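Side-chain contacts in putative leucoanthocyanidin reductase 1 (Vitis vinifera, PDB 3I6I), which catalyses the NADPH-dependent reduction of leucoanthocyanidins to flavan-3-ols in flavonoid biosynthesis, using a Rossmann-fold domain to hold the coenzyme: residues A33-Y38 / T208-R213; V87-G92 / L97-L102; G198-K203 / S303-E308; E232-W237 / L245-V250. All blocks are in the same frame, centred on the assembly; numbering follows the deposited sequence.

Interaction 1 (A33-Y38 / T208-R213); sequences AHRPTY and TVDDVR
Val209 meets Arg35 through a single methyl: its CG2 sits 3.4 Å above the guanidinium plane, over the centre of the group, and comes within 3.5 Å of Arg35 CZ. A branched aliphatic residue suits this spot, since a methyl can lie against the flat, weakly hydrated face and leave the N-H edge to polar partners. Asp210 takes that edge. Its OD2 accepts from Arg35 NH1 at 2.9 Å in a nearly straight bond (176°), and its OD1 accepts from Arg35 NH2 at 3.0 Å, an end-on, two-pronged salt bridge. The carboxylate is turned 56° from the guanidinium plane, so both N-H groups arrive from above it. The bridge joins the entry to strand 37-41 of the parallel Rossmann sheet with the type I beta turn from Thr208 to Asp211, at the end of helix 198-208. Arg35 spans the gap because its chain runs extended from CG to NE; an alanine here would probably leave the Asp210 carboxylate without its counter-charge and uncover the Val209 methyl. Asp211 turns to its own segment instead: OD1 receives the backbone N of Arg213 in an Asx turn, and the Arg213 guanidinium grips the same carboxylate side-on through NE and NH2.

Interaction 2 (V87-G92 / L97-L102); sequences VVSTVG and LDQIAL. With NDP (NADPH dihydro-nicotinamide-adenine-dinucleotide phosphate), chain B.
Gln99, Leu102 and Ser89 form most of this buried interface, which packs strand 86-89 of the Rossmann sheet against helix 99-109, the first two elements of a beta-alpha-beta unit completed by strand 114-116. Gln99 reaches from the start of the helix with its chain extended beyond CG, bringing the amide to Ser89, at the end of the strand. There Ser89 OG donates to Gln99 OE1 at 2.8 Å. The serine hydroxyl lies 43° out of the amide plane, and it gets there because OG stands anti to the backbone N (chi1 173°), directed at the helix. Gln99 OE1 also accepts from the backbone N of Ser118, while NE2 donates to the carbonyl of Ile96. With both ends of the amide engaged, its rotation is fixed, and a residue offering acceptor and donor together suits this buried place. Further along, the ends of Leu102 and Val87 meet head-on, CD2 to CG1 at 4.1 Å, a purely apolar join, about one helical turn on from Gln99, with Phe115 of strand 114-116 touching both.

Val91 runs counter to Gln99 alongside it. It serves two neighbours: CG2 lies 4.1 Å from both CG and CD of Gln99, while CG1 faces the coenzyme, close to the ribose and adenine. Next along, a side chain on Gly92 would run into a pyrophosphate oxygen. Asp98, just ahead of Gln99, adds a contact to the adenine: NADPH N6A donates to its OD2 at 3.3 Å with an angle of 153°.

Interaction 3 (G198-K203 / S303-E308); sequences GTDIGK and SFRTVE
Asp200 presents its carboxylate to the chain at Phe304 and Arg305, with OD2 taking the backbone N of Arg305 at 2.7 Å through its syn lone pair. The carboxylate and the Phe304 ring are inclined by 55°, and OD2 stands 3.7 Å from ring atom CD1, an oblique approach. A short acid fits here, because it can fasten a backbone N-H close to the helix without a long, mobile chain. Water helps. One molecule donates to Asp200 OD2 and to Arg305 O, so the same oxygen holds the amide and this bridging water; a second donates to Asp200 OD1 and Ser303 O and accepts from Lys203 NZ, linking three points.

Thr199 and Arg305 cross at about a right angle. The arginine chain bends at chi3 (73°), which turns the guanidinium toward the Thr199 side chain, where NH1 donates to Thr199 OG1 at 3.1 Å. The bond is fairly straight (163°), and the hydroxyl lies in the guanidinium plane, at its edge. With an alanine here, Thr199 OG1 would probably be left without the NH1 donor and that side of the threonine uncovered.

The contact fastens the first turn of helix 198-208 to the loop leading into helix 307-315, where Thr306 is the N-cap and its OG1 accepts from the backbone N of Glu309. Lys203 also forms a salt bridge with Asp302, and the Phe304 ring stacks on Phe204 while touching strand 193-196 and helix 295-298.

Interaction 4 (E232-W237 / L245-V250); sequences ELASVW and LPRVTV
In Arg247, CG stands anti to the carbonyl carbon (chi1 -60°) and the chain is extended from CG to NE, which carries the guanidinium from the start of strand 247-250 across to Ala234 and Ser235 on helix 230-241. On Ser235, OG likewise stands anti to the carbonyl carbon (chi1 -61°), beside its own backbone N, and meets the incoming group.

The guanidinium is approached from two directions. Ala234 CB lies over one face, 3.5 Å above the plane and displaced toward the rim, with Arg247 NH1 and CZ both 3.7 Å from it. Ser235 OG lies at the edge, in the plane, and accepts from Arg247 NH2 at 3.0 Å with an angle of 166°. Alanine suits the first position since a bare methyl lets the flat group come close to the helix; serine suits the second since its small hydroxyl can accept from the arginine and still bond to the carbonyl of Asn231, one turn earlier.

The stronger hold on the charge comes from Glu238, whose OE1 forms a salt bridge with Arg247 NH2, while Arg247 NH1 donates to the carbonyl of Asn231. NH2 therefore has both a hydroxyl and a carboxylate as partners, and the guanidinium is probably kept from turning.

Ala234 also touches Phe183 of strand 183-186, the parallel partner of strand 247-250. The arrangement is plain helix-on-sheet packing, away from the coenzyme site, in which an arginine from the strand reaches across to the helix and sets its guanidinium against it, beside this small two-stranded parallel sheet.

How the interactions relate
Interactions 1 and 2 share the five-stranded parallel Rossmann sheet, through strands 37-41 and 86-89; their centres are 18 Å apart, and Val209 CG1 packs on Val88 CG2 at 4.3 Å. Helix 198-208 joins interaction 1 to interaction 3, which uses its first turn, while the turn at its end belongs to interaction 1; along the chain these two alternate. Interaction 4 falls between the two segments of interaction 3, and Val307 and Glu308 pack on Leu233 and Val236. Its centre is 37 Å from that of interaction 2, the contact that touches NADPH. Together they run from the coenzyme-binding sheet to the small distal sheet.

Interaction 1 (A33-Y38 / T208-R213)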
# COMPACT_ATOMS: atom_id res chain seq x y z
N ALA A 33 -8.63 -10.38 12.64
CA ALA A 33 -9.89 -10.83 12.02
C ALA A 33 -10.15 -12.31 12.25
O ALA A 33 -11.13 -12.83 11.75
CB ALA A 33 -9.91 -10.51 10.51
N HIS A 34 -9.26 -12.96 13.01
CA HIS A 34 -9.38 -14.39 13.33
C HIS A 34 -9.27 -15.28 12.06
O HIS A 34 -9.80 -16.40 12.03
CB HIS A 34 -10.68 -14.67 14.11
CG HIS A 34 -11.18 -13.50 14.92
ND1 HIS A 34 -10.48 -12.97 15.98
CD2 HIS A 34 -12.31 -12.76 14.80
CE1 HIS A 34 -11.17 -11.96 16.49
NE2 HIS A 34 -12.28 -11.81 15.79
N ARG A 35 -8.58 -14.79 11.03
CA ARG A 35 -8.34 -15.55 9.79
C ARG A 35 -7.08 -16.43 9.95
O ARG A 35 -6.07 -15.97 10.48
CB ARG A 35 -8.10 -14.61 8.63
CG ARG A 35 -9.30 -13.76 8.18
CD ARG A 35 -8.92 -12.91 6.96
NE ARG A 35 -9.98 -12.01 6.46
CZ ARG A 35 -11.00 -12.39 5.68
NH1 ARG A 35 -11.15 -13.67 5.31
NH2 ARG A 35 -11.87 -11.48 5.25
N PRO A 36 -7.14 -17.71 9.50
CA PRO A 36 -5.90 -18.50 9.60
C PRO A 36 -4.84 -17.88 8.71
O PRO A 36 -5.08 -17.68 7.51
CB PRO A 36 -6.31 -19.89 9.08
CG PRO A 36 -7.80 -19.87 8.98
CD PRO A 36 -8.24 -18.46 8.88
N THR A 37 -3.70 -17.54 9.30
CA THR A 37 -2.75 -16.68 8.64
C THR A 37 -1.35 -17.27 8.64
O THR A 37 -0.82 -17.58 9.70
CB THR A 37 -2.71 -15.27 9.29
OG1 THR A 37 -4.02 -14.69 9.22
CG2 THR A 37 -1.73 -14.35 8.55
N TYR A 38 -0.78 -17.39 7.45
CA TYR A 38 0.54 -17.99 7.26
C TYR A 38 1.44 -16.88 6.74
O TYR A 38 1.04 -16.12 5.87
CB TYR A 38 0.50 -19.12 6.22
CG TYR A 38 -0.27 -20.35 6.65
CD1 TYR A 38 0.39 -21.53 7.00
CD2 TYR A 38 -1.65 -20.31 6.75
CE1 TYR A 38 -0.31 -22.64 7.40
CE2 TYR A 38 -2.36 -21.39 7.16
CZ TYR A 38 -1.70 -22.56 7.49
OH TYR A 38 -2.46 -23.63 7.88
N THR A 208 -11.67 -7.18 2.17
CA THR A 208 -11.88 -7.36 0.73
C THR A 208 -11.62 -8.76 0.21
O THR A 208 -12.13 -9.11 -0.87
CB THR A 208 -11.04 -6.37 -0.13
OG1 THR A 208 -9.65 -6.79 -0.19
CG2 THR A 208 -11.23 -4.89 0.33
N VAL A 209 -10.86 -9.58 0.94
CA VAL A 209 -10.22 -10.77 0.31
C VAL A 209 -11.23 -11.83 -0.11
O VAL A 209 -10.96 -12.65 -1.02
CB VAL A 209 -9.09 -11.42 1.15
CG1 VAL A 209 -7.90 -10.40 1.35
CG2 VAL A 209 -9.63 -11.93 2.54
N ASP A 210 -12.37 -11.81 0.55
CA ASP A 210 -13.46 -12.77 0.25
C ASP A 210 -14.85 -12.15 0.06
O ASP A 210 -15.86 -12.85 0.11
CB ASP A 210 -13.45 -13.92 1.29
CG ASP A 210 -13.59 -13.45 2.74
OD1 ASP A 210 -13.79 -12.22 3.01
OD2 ASP A 210 -13.43 -14.33 3.62
N ASP A 211 -14.85 -10.86 -0.23
CA ASP A 211 -16.07 -10.09 -0.52
C ASP A 211 -16.43 -10.36 -1.97
O ASP A 211 -15.61 -10.21 -2.86
CB ASP A 211 -15.79 -8.60 -0.27
CG ASP A 211 -17.01 -7.76 -0.17
OD1 ASP A 211 -18.00 -7.96 -0.91
OD2 ASP A 211 -16.99 -6.83 0.70
N VAL A 212 -17.67 -10.79 -2.22
CA VAL A 212 -18.09 -10.97 -3.62
C VAL A 212 -17.96 -9.69 -4.45
O VAL A 212 -17.78 -9.72 -5.68
CB VAL A 212 -19.53 -11.52 -3.71
CG1 VAL A 212 -20.57 -10.37 -3.34
CG2 VAL A 212 -19.77 -12.07 -5.11
N ARG A 213 -18.05 -8.53 -3.80
CA ARG A 213 -18.12 -7.29 -4.48
C ARG A 213 -16.74 -6.75 -4.91
O ARG A 213 -16.67 -5.77 -5.66
CB ARG A 213 -18.76 -6.22 -3.57
CG ARG A 213 -20.19 -6.61 -3.15
CD ARG A 213 -20.73 -5.61 -2.12
NE ARG A 213 -19.98 -5.76 -0.87
CZ ARG A 213 -19.94 -4.87 0.11
NH1 ARG A 213 -20.68 -3.75 0.05
NH2 ARG A 213 -19.19 -5.13 1.16

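Interaction 2 (V87-G92 / L97-L102)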
# COMPACT_ATOMS: atom_id res chain seq x y z
N VAL A 87 -3.91 -15.29 -1.30
CA VAL A 87 -2.48 -14.89 -1.28
C VAL A 87 -2.44 -13.36 -1.31
O VAL A 87 -3.07 -12.74 -2.16
CB VAL A 87 -1.68 -15.44 -2.43
CG1 VAL A 87 -0.19 -14.92 -2.40
CG2 VAL A 87 -1.73 -17.01 -2.45
N VAL A 88 -1.74 -12.78 -0.36
CA VAL A 88 -1.55 -11.32 -0.32
C VAL A 88 -0.05 -11.01 -0.39
O VAL A 88 0.70 -11.46 0.47
CB VAL A 88 -2.14 -10.68 0.96
CG1 VAL A 88 -1.90 -9.18 0.95
CG2 VAL A 88 -3.66 -10.97 1.13
N SER A 89 0.38 -10.27 -1.41
CA SER A 89 1.75 -9.86 -1.57
C SER A 89 1.90 -8.39 -1.22
O SER A 89 1.23 -7.54 -1.80
CB SER A 89 2.22 -10.08 -2.99
OG SER A 89 3.50 -9.54 -3.20
N THR A 90 2.80 -8.12 -0.28
CA THR A 90 3.15 -6.73 0.13
C THR A 90 4.65 -6.50 -0.05
O THR A 90 5.29 -5.73 0.69
CB THR A 90 2.72 -6.47 1.61
OG1 THR A 90 3.41 -7.35 2.49
CG2 THR A 90 1.17 -6.64 1.82
N VAL A 91 5.22 -7.12 -1.06
CA VAL A 91 6.67 -6.96 -1.30
C VAL A 91 7.01 -5.55 -1.75
O VAL A 91 6.17 -4.83 -2.33
CB VAL A 91 7.24 -8.04 -2.32
CG1 VAL A 91 6.93 -9.45 -1.85
CG2 VAL A 91 6.76 -7.81 -3.77
N GLY A 92 8.25 -5.16 -1.53
CA GLY A 92 8.67 -3.80 -1.80
C GLY A 92 8.83 -3.47 -3.28
O GLY A 92 8.92 -4.36 -4.14
N LEU A 97 8.80 -7.59 -9.69
CA LEU A 97 8.85 -8.71 -10.69
C LEU A 97 9.18 -10.10 -10.06
O LEU A 97 8.99 -11.14 -10.70
CB LEU A 97 9.79 -8.37 -11.81
CG LEU A 97 9.46 -7.18 -12.67
CD1 LEU A 97 10.51 -7.03 -13.74
CD2 LEU A 97 8.06 -7.29 -13.22
N ASP A 98 9.56 -10.12 -8.78
CA ASP A 98 9.67 -11.38 -8.03
C ASP A 98 8.30 -12.05 -7.94
O ASP A 98 8.18 -13.25 -7.66
CB ASP A 98 10.18 -11.16 -6.59
CG ASP A 98 11.67 -10.76 -6.52
OD1 ASP A 98 12.41 -10.89 -7.52
OD2 ASP A 98 12.10 -10.34 -5.41
N GLN A 99 7.24 -11.27 -8.18
CA GLN A 99 5.90 -11.81 -8.15
C GLN A 99 5.57 -12.70 -9.36
O GLN A 99 4.59 -13.44 -9.33
CB GLN A 99 4.88 -10.68 -8.05
CG GLN A 99 4.92 -9.98 -6.72
CD GLN A 99 4.00 -8.79 -6.66
OE1 GLN A 99 3.00 -8.78 -5.90
NE2 GLN A 99 4.28 -7.81 -7.50
N ILE A 100 6.37 -12.62 -10.42
CA ILE A 100 6.10 -13.37 -11.65
C ILE A 100 6.09 -14.86 -11.35
O ILE A 100 5.13 -15.57 -11.73
CB ILE A 100 7.08 -13.03 -12.77
CG1 ILE A 100 6.85 -11.60 -13.26
CG2 ILE A 100 6.93 -14.01 -13.95
CD1 ILE A 100 7.77 -11.21 -14.36
N ALA A 101 7.13 -15.35 -10.67
CA ALA A 101 7.16 -16.79 -10.30
C ALA A 101 6.00 -17.17 -9.38
O ALA A 101 5.43 -18.26 -9.51
CB ALA A 101 8.49 -17.17 -9.64
N LEU A 102 5.63 -16.29 -8.46
CA LEU A 102 4.47 -16.54 -7.60
C LEU A 102 3.17 -16.69 -8.38
O LEU A 102 2.37 -17.58 -8.06
CB LEU A 102 4.30 -15.42 -6.56
CG LEU A 102 3.17 -15.54 -5.55
CD1 LEU A 102 3.20 -16.83 -4.74
CD2 LEU A 102 3.14 -14.27 -4.62
PA NDP B . 9.00 -3.24 2.42
O1A NDP B . 10.36 -3.12 1.76
O2A NDP B . 8.76 -2.42 3.82
O5B NDP B . 8.55 -4.75 2.75
C5B NDP B . 8.69 -5.74 1.79
C4B NDP B . 8.43 -7.08 2.35
O4B NDP B . 8.58 -7.96 1.17
C3B NDP B . 9.52 -7.52 3.37
O3B NDP B . 8.97 -8.37 4.41
C2B NDP B . 10.49 -8.33 2.50
O2B NDP B . 11.16 -9.30 3.30
C1B NDP B . 9.49 -9.04 1.59
N9A NDP B . 10.05 -9.62 0.36
C8A NDP B . 10.67 -8.95 -0.60
N7A NDP B . 11.00 -9.79 -1.58
C5A NDP B . 10.57 -11.01 -1.24
C6A NDP B . 10.64 -12.27 -1.85
N6A NDP B . 11.22 -12.41 -3.05
N1A NDP B . 10.10 -13.33 -1.22
C2A NDP B . 9.51 -13.18 -0.04
N3A NDP B . 9.41 -12.00 0.58
C4A NDP B . 9.95 -10.91 -0.01
O3 NDP B . 7.91 -2.72 1.38
PN NDP B . 6.74 -1.58 1.55
O1N NDP B . 5.77 -1.75 2.65
O2N NDP B . 7.54 -0.23 1.45
O5D NDP B . 6.06 -1.74 0.06
C5D NDP B . 5.02 -2.70 -0.15
C4D NDP B . 4.13 -2.21 -1.26
O4D NDP B . 3.45 -1.06 -0.68
C3D NDP B . 4.84 -1.72 -2.50
O3D NDP B . 4.02 -2.02 -3.63
C2D NDP B . 4.86 -0.22 -2.30
O2D NDP B . 4.79 0.39 -3.57
C1D NDP B . 3.55 0.05 -1.56
N1N NDP B . 3.57 1.18 -0.57
C2N NDP B . 2.50 2.11 -0.48
C3N NDP B . 2.69 3.29 0.12
C7N NDP B . 1.51 4.27 0.24
O7N NDP B . 0.38 3.97 -0.17
N7N NDP B . 1.75 5.41 0.87
C4N NDP B . 4.07 3.64 0.69
C5N NDP B . 4.86 2.38 1.01
C6N NDP B . 4.56 1.22 0.45
P2B NDP B . 12.81 -9.12 3.54
O1X NDP B . 13.07 -7.92 4.39
O2X NDP B . 13.24 -10.52 4.15
O3X NDP B . 13.46 -8.98 2.10

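Interaction 3 (G198-K203 / S303-E308)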
# COMPACT_ATOMS: atom_id res chain seq x y z
N GLY A 198 -2.34 3.55 8.51
CA GLY A 198 -1.84 2.18 8.39
C GLY A 198 -2.79 1.09 8.87
O GLY A 198 -3.01 0.07 8.19
N THR A 199 -3.34 1.26 10.06
CA THR A 199 -4.24 0.27 10.64
C THR A 199 -5.49 0.10 9.79
O THR A 199 -6.04 -1.01 9.73
CB THR A 199 -4.61 0.57 12.13
OG1 THR A 199 -5.23 1.86 12.23
CG2 THR A 199 -3.37 0.55 13.04
N ASP A 200 -5.96 1.18 9.17
CA ASP A 200 -7.12 1.12 8.25
C ASP A 200 -6.74 0.47 6.91
O ASP A 200 -7.53 -0.23 6.32
CB ASP A 200 -7.73 2.51 8.00
CG ASP A 200 -8.59 2.99 9.16
OD1 ASP A 200 -9.08 2.14 9.94
OD2 ASP A 200 -8.77 4.22 9.30
N ILE A 201 -5.54 0.71 6.41
CA ILE A 201 -5.11 -0.01 5.21
C ILE A 201 -5.16 -1.53 5.49
O ILE A 201 -5.68 -2.30 4.68
CB ILE A 201 -3.71 0.37 4.79
CG1 ILE A 201 -3.65 1.84 4.39
CG2 ILE A 201 -3.23 -0.58 3.59
CD1 ILE A 201 -2.23 2.35 4.17
N GLY A 202 -4.66 -1.96 6.65
CA GLY A 202 -4.73 -3.38 6.99
C GLY A 202 -6.16 -3.89 7.17
O GLY A 202 -6.56 -4.90 6.60
N LYS A 203 -6.95 -3.17 7.96
CA LYS A 203 -8.27 -3.63 8.31
C LYS A 203 -9.13 -3.79 7.07
O LYS A 203 -9.78 -4.85 6.85
CB LYS A 203 -8.90 -2.61 9.25
CG LYS A 203 -10.34 -2.90 9.65
CD LYS A 203 -10.82 -1.76 10.59
CE LYS A 203 -12.35 -1.61 10.55
NZ LYS A 203 -12.80 -0.51 11.50
N SER A 303 -16.21 3.86 10.33
CA SER A 303 -15.40 5.07 10.16
C SER A 303 -13.90 4.82 10.06
O SER A 303 -13.36 3.99 10.77
CB SER A 303 -15.63 6.01 11.36
OG SER A 303 -16.94 6.53 11.36
N PHE A 304 -13.27 5.58 9.18
CA PHE A 304 -11.82 5.63 9.05
C PHE A 304 -11.28 6.52 10.14
O PHE A 304 -11.88 7.54 10.45
CB PHE A 304 -11.43 6.25 7.70
CG PHE A 304 -11.35 5.25 6.59
CD1 PHE A 304 -10.17 5.04 5.93
CD2 PHE A 304 -12.46 4.47 6.25
CE1 PHE A 304 -10.06 4.09 4.92
CE2 PHE A 304 -12.38 3.51 5.25
CZ PHE A 304 -11.19 3.32 4.58
N ARG A 305 -10.12 6.16 10.69
CA ARG A 305 -9.37 7.08 11.55
C ARG A 305 -9.06 8.38 10.79
O ARG A 305 -8.64 8.36 9.63
CB ARG A 305 -8.05 6.40 11.96
CG ARG A 305 -8.26 5.17 12.83
CD ARG A 305 -6.96 4.52 13.20
NE ARG A 305 -6.25 5.33 14.19
CZ ARG A 305 -4.97 5.15 14.53
NH1 ARG A 305 -4.23 4.19 13.98
NH2 ARG A 305 -4.44 5.96 15.43
N THR A 306 -9.28 9.52 11.43
CA THR A 306 -8.98 10.78 10.82
C THR A 306 -7.48 11.09 10.94
O THR A 306 -6.75 10.57 11.82
CB THR A 306 -9.77 11.90 11.51
OG1 THR A 306 -9.23 12.15 12.81
CG2 THR A 306 -11.25 11.51 11.65
N VAL A 307 -7.05 12.03 10.11
CA VAL A 307 -5.66 12.51 10.10
C VAL A 307 -5.31 13.18 11.42
O VAL A 307 -4.22 12.99 11.98
CB VAL A 307 -5.41 13.46 8.93
CG1 VAL A 307 -3.97 14.03 9.00
CG2 VAL A 307 -5.68 12.79 7.58
N GLU A 308 -6.25 13.97 11.94
CA GLU A 308 -6.11 14.55 13.27
C GLU A 308 -5.76 13.50 14.31
O GLU A 308 -4.81 13.71 15.06
CB GLU A 308 -7.36 15.31 13.70
CG GLU A 308 -7.35 16.77 13.30
O HOH W 1 -7.57 6.32 8.07
O HOH W 2 -11.28 2.22 11.23

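Interaction 4 (E232-W237 / L245-V250)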
# COMPACT_ATOMS: atom_id res chain seq x y z
N GLU A 232 -4.03 22.09 3.80
CA GLU A 232 -4.92 21.64 4.85
C GLU A 232 -4.19 20.71 5.83
O GLU A 232 -4.38 20.82 7.04
CB GLU A 232 -6.16 20.96 4.22
CG GLU A 232 -7.02 21.96 3.41
CD GLU A 232 -8.14 21.30 2.58
OE1 GLU A 232 -7.98 20.15 2.10
OE2 GLU A 232 -9.21 21.93 2.46
N LEU A 233 -3.33 19.85 5.28
CA LEU A 233 -2.57 18.90 6.05
C LEU A 233 -1.64 19.65 7.01
O LEU A 233 -1.58 19.36 8.22
CB LEU A 233 -1.79 17.99 5.10
CG LEU A 233 -1.22 16.69 5.71
CD1 LEU A 233 -2.35 15.64 6.02
CD2 LEU A 233 -0.15 16.02 4.78
N ALA A 234 -0.99 20.68 6.47
CA ALA A 234 -0.21 21.62 7.30
C ALA A 234 -1.01 22.22 8.43
O ALA A 234 -0.58 22.25 9.59
CB ALA A 234 0.37 22.73 6.43
N SER A 235 -2.21 22.70 8.12
CA SER A 235 -3.05 23.28 9.15
C SER A 235 -3.46 22.31 10.25
O SER A 235 -3.52 22.72 11.41
CB SER A 235 -4.25 23.97 8.53
OG SER A 235 -3.82 25.02 7.67
N VAL A 236 -3.73 21.05 9.91
CA VAL A 236 -4.01 20.05 10.93
C VAL A 236 -2.82 19.89 11.88
O VAL A 236 -2.98 19.78 13.08
CB VAL A 236 -4.32 18.65 10.35
CG1 VAL A 236 -4.58 17.71 11.52
CG2 VAL A 236 -5.51 18.69 9.39
N TRP A 237 -1.61 19.90 11.33
CA TRP A 237 -0.42 19.76 12.17
C TRP A 237 -0.22 20.96 13.09
O TRP A 237 0.10 20.79 14.27
CB TRP A 237 0.82 19.49 11.31
CG TRP A 237 2.04 19.25 12.11
CD1 TRP A 237 3.19 19.99 12.09
CD2 TRP A 237 2.24 18.21 13.07
NE1 TRP A 237 4.09 19.49 12.99
CE2 TRP A 237 3.55 18.38 13.59
CE3 TRP A 237 1.45 17.16 13.55
CZ2 TRP A 237 4.08 17.53 14.57
CZ3 TRP A 237 1.99 16.32 14.54
CH2 TRP A 237 3.28 16.51 15.03
N LEU A 245 3.75 27.50 11.60
CA LEU A 245 5.09 27.54 10.98
C LEU A 245 5.07 28.26 9.63
O LEU A 245 4.05 28.27 8.94
CB LEU A 245 5.60 26.13 10.75
CG LEU A 245 5.49 25.13 11.90
CD1 LEU A 245 6.09 23.79 11.48
CD2 LEU A 245 6.12 25.67 13.21
N PRO A 246 6.22 28.81 9.19
CA PRO A 246 6.32 29.34 7.83
C PRO A 246 6.03 28.27 6.79
O PRO A 246 6.30 27.09 7.01
CB PRO A 246 7.78 29.81 7.73
CG PRO A 246 8.23 29.95 9.09
CD PRO A 246 7.49 28.95 9.92
N ARG A 247 5.46 28.70 5.66
CA ARG A 247 5.23 27.83 4.53
C ARG A 247 6.09 28.30 3.37
O ARG A 247 6.21 29.50 3.09
CB ARG A 247 3.76 27.86 4.16
CG ARG A 247 2.88 27.40 5.29
CD ARG A 247 1.41 27.28 4.92
NE ARG A 247 0.66 27.01 6.14
CZ ARG A 247 -0.49 26.34 6.18
NH1 ARG A 247 -1.02 25.86 5.09
NH2 ARG A 247 -1.08 26.12 7.34
N VAL A 248 6.74 27.36 2.71
CA VAL A 248 7.58 27.67 1.57
C VAL A 248 7.14 26.81 0.41
O VAL A 248 6.66 25.71 0.64
CB VAL A 248 9.10 27.45 1.90
CG1 VAL A 248 9.57 28.31 3.09
CG2 VAL A 248 9.46 25.93 2.05
N THR A 249 7.30 27.29 -0.82
CA THR A 249 6.88 26.53 -2.00
C THR A 249 8.00 25.61 -2.54
O THR A 249 9.14 26.02 -2.67
CB THR A 249 6.51 27.50 -3.15
OG1 THR A 249 5.45 28.32 -2.69
CG2 THR A 249 6.06 26.74 -4.42
N VAL A 250 7.63 24.38 -2.82
CA VAL A 250 8.46 23.46 -3.63
C VAL A 250 7.73 23.37 -4.96
O VAL A 250 6.56 22.98 -5.02
CB VAL A 250 8.61 22.09 -2.93
CG1 VAL A 250 9.20 21.05 -3.88
CG2 VAL A 250 9.42 22.20 -1.67